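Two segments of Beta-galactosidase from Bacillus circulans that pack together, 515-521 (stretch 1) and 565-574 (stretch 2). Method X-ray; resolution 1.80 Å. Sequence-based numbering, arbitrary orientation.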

# COMPACT_ATOMS: atom_id res chain seq x y z
N PHE A 515 8.39 12.11 -20.05
CA PHE A 515 9.01 12.63 -18.88
C PHE A 515 9.23 14.15 -19.02
O PHE A 515 9.68 14.60 -20.03
CB PHE A 515 10.34 11.95 -18.64
CG PHE A 515 10.24 10.48 -18.36
CD1 PHE A 515 10.03 10.01 -17.11
CD2 PHE A 515 10.35 9.56 -19.37
CE1 PHE A 515 9.96 8.71 -16.86
CE2 PHE A 515 10.28 8.27 -19.11
CZ PHE A 515 10.07 7.84 -17.86
N HIS A 516 8.92 14.90 -18.02
CA HIS A 516 9.07 16.31 -18.10
C HIS A 516 10.00 16.67 -16.96
O HIS A 516 9.78 16.24 -15.88
CB HIS A 516 7.75 16.93 -17.84
CG HIS A 516 6.75 16.68 -18.90
ND1 HIS A 516 6.82 17.27 -20.13
CD2 HIS A 516 5.65 15.91 -18.93
CE1 HIS A 516 5.79 16.88 -20.86
NE2 HIS A 516 5.08 16.04 -20.16
N LYS A 517 11.02 17.47 -17.20
CA LYS A 517 12.00 17.77 -16.18
C LYS A 517 12.12 19.23 -15.85
O LYS A 517 12.19 20.02 -16.70
CB LYS A 517 13.36 17.25 -16.53
CG LYS A 517 14.34 17.42 -15.45
CD LYS A 517 15.69 17.17 -15.91
CE LYS A 517 16.37 16.32 -14.98
NZ LYS A 517 17.33 17.11 -14.24
N GLY A 518 12.13 19.51 -14.56
CA GLY A 518 12.18 20.85 -14.04
C GLY A 518 13.03 20.97 -12.79
O GLY A 518 13.34 20.01 -12.19
N ILE A 519 13.37 22.19 -12.43
CA ILE A 519 14.17 22.45 -11.25
C ILE A 519 13.41 23.31 -10.23
O ILE A 519 12.89 24.31 -10.58
CB ILE A 519 15.46 23.17 -11.64
CG1 ILE A 519 16.21 22.36 -12.68
CG2 ILE A 519 16.33 23.34 -10.50
CD1 ILE A 519 16.94 21.30 -12.09
N LEU A 520 13.38 22.89 -8.98
CA LEU A 520 12.80 23.64 -7.91
C LEU A 520 13.94 24.15 -7.07
O LEU A 520 14.74 23.41 -6.66
CB LEU A 520 11.95 22.76 -7.06
CG LEU A 520 11.35 23.36 -5.79
CD1 LEU A 520 10.55 24.48 -6.13
CD2 LEU A 520 10.59 22.40 -4.99
N THR A 521 13.94 25.45 -6.85
CA THR A 521 14.93 26.06 -6.00
C THR A 521 14.33 26.34 -4.65
O THR A 521 13.32 26.95 -4.56
CB THR A 521 15.45 27.36 -6.60
OG1 THR A 521 16.03 27.11 -7.86
CG2 THR A 521 16.52 27.87 -5.74
N PHE A 565 12.83 14.57 1.27
CA PHE A 565 12.98 14.38 -0.13
C PHE A 565 13.69 15.58 -0.82
O PHE A 565 14.25 15.45 -1.85
CB PHE A 565 11.63 14.11 -0.75
CG PHE A 565 11.07 12.71 -0.48
CD1 PHE A 565 11.73 11.81 0.30
CD2 PHE A 565 9.88 12.34 -1.03
CE1 PHE A 565 11.20 10.59 0.52
CE2 PHE A 565 9.38 11.13 -0.82
CZ PHE A 565 10.03 10.26 -0.03
N LEU A 566 13.52 16.76 -0.25
CA LEU A 566 14.10 18.01 -0.69
C LEU A 566 15.50 18.34 -0.11
O LEU A 566 15.91 17.78 0.86
CB LEU A 566 13.17 19.17 -0.36
CG LEU A 566 11.79 19.23 -1.02
CD1 LEU A 566 10.88 20.29 -0.50
CD2 LEU A 566 11.94 19.32 -2.46
N GLN A 567 16.19 19.24 -0.79
CA GLN A 567 17.45 19.75 -0.34
C GLN A 567 17.58 21.22 -0.65
O GLN A 567 16.92 21.75 -1.52
CB GLN A 567 18.61 18.99 -0.95
CG GLN A 567 18.80 19.19 -2.41
CD GLN A 567 19.71 18.13 -2.98
OE1 GLN A 567 19.45 16.96 -2.84
NE2 GLN A 567 20.78 18.53 -3.58
N GLU A 568 18.43 21.89 0.10
CA GLU A 568 18.66 23.29 -0.16
C GLU A 568 19.28 23.42 -1.49
O GLU A 568 20.13 22.69 -1.82
CB GLU A 568 19.58 23.90 0.89
CG GLU A 568 18.80 24.43 2.06
CD GLU A 568 19.61 24.62 3.33
OE1 GLU A 568 20.82 24.84 3.24
OE2 GLU A 568 19.00 24.57 4.41
N GLY A 569 18.88 24.41 -2.23
CA GLY A 569 19.40 24.54 -3.58
C GLY A 569 18.49 24.00 -4.64
O GLY A 569 17.31 24.07 -4.50
N GLU A 570 19.06 23.50 -5.71
CA GLU A 570 18.29 22.97 -6.79
C GLU A 570 17.83 21.56 -6.52
O GLU A 570 18.52 20.80 -5.96
CB GLU A 570 19.11 23.03 -8.06
CG GLU A 570 19.44 24.41 -8.45
CD GLU A 570 20.13 24.46 -9.76
OE1 GLU A 570 20.71 23.46 -10.20
OE2 GLU A 570 20.08 25.53 -10.34
N ASN A 571 16.62 21.26 -6.97
CA ASN A 571 15.99 19.99 -6.74
C ASN A 571 15.46 19.52 -8.06
O ASN A 571 14.95 20.29 -8.79
CB ASN A 571 14.83 20.15 -5.76
CG ASN A 571 15.29 20.41 -4.32
OD1 ASN A 571 15.40 19.53 -3.53
ND2 ASN A 571 15.53 21.65 -4.02
N GLU A 572 15.59 18.24 -8.34
CA GLU A 572 15.18 17.73 -9.60
C GLU A 572 13.75 17.21 -9.55
O GLU A 572 13.47 16.32 -8.87
CB GLU A 572 16.14 16.63 -10.00
CG GLU A 572 15.73 15.85 -11.13
CD GLU A 572 16.61 14.59 -11.34
OE1 GLU A 572 16.23 13.50 -10.90
OE2 GLU A 572 17.68 14.76 -11.93
N ILE A 573 12.87 17.82 -10.32
CA ILE A 573 11.51 17.37 -10.42
C ILE A 573 11.29 16.71 -11.74
O ILE A 573 11.43 17.31 -12.75
CB ILE A 573 10.56 18.53 -10.37
CG1 ILE A 573 10.81 19.41 -9.15
CG2 ILE A 573 9.21 18.03 -10.34
CD1 ILE A 573 10.90 18.72 -7.90
N ILE A 574 10.92 15.45 -11.69
CA ILE A 574 10.59 14.71 -12.90
C ILE A 574 9.20 14.15 -12.85
O ILE A 574 8.86 13.49 -11.94
CB ILE A 574 11.55 13.54 -13.12
CG1 ILE A 574 12.93 14.07 -13.38
CG2 ILE A 574 11.15 12.76 -14.31
CD1 ILE A 574 13.92 13.11 -13.38

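The contact between these two stretches is an antiparallel β-sheet pairing, fastened by backbone hydrogen bonds and divided by side-chain alternation into a buried, largely apolar face and a mixed one. Strand 515-521 runs beside strand 569-574, and the hydrogen-bonded pairs are G518 with I573 and L520 with N571. The first is nearly ideal: G518 N donates to I573 O at 2.9 Å, and I573 N returns a bond to G518 O, also at 2.9 Å. In the second, L520 N reaches N571 O at 3.0 Å, whereas the bond from N571 N to L520 O, although 2.9 Å long, is bent to 125° and weak. L520 O also accepts from N571 ND2 at 3.3 Å. The same amide clasps the loop before the strand, with ND2 bonded to Q567 O and OD1 accepting from Q567 N, both at 2.9 Å, so one asparagine ties the turn to the sheet. G569, two residues earlier, adopts a positive phi, where a CB would jam against the preceding carbonyl oxygen; glycine suits those backbone angles.

L520, N571 and I573 share one face. L520 has the largest area covered by the opposing stretch; its CB lies 4.1 Å from I573 CG1, and its CD2 is 4.2 Å from L566 CD2, so aliphatic side chains pack against one another on this buried side.

The other face carries K517, I519 and T521 beside I574, E572 and E570. It is exposed at I519, T521 and E570 but buried at I574, whose CG2 lies 4.1 Å from F515 CD1. Here K517, with its long, flexible chain, extends NZ to within 3.3 Å of E572 OE2, a salt bridge whose hydrogen bond is weak. I519 CG2 lies against E570 CB at 3.7 Å, showing how the aliphatic part of a glutamate can serve as an apolar surface.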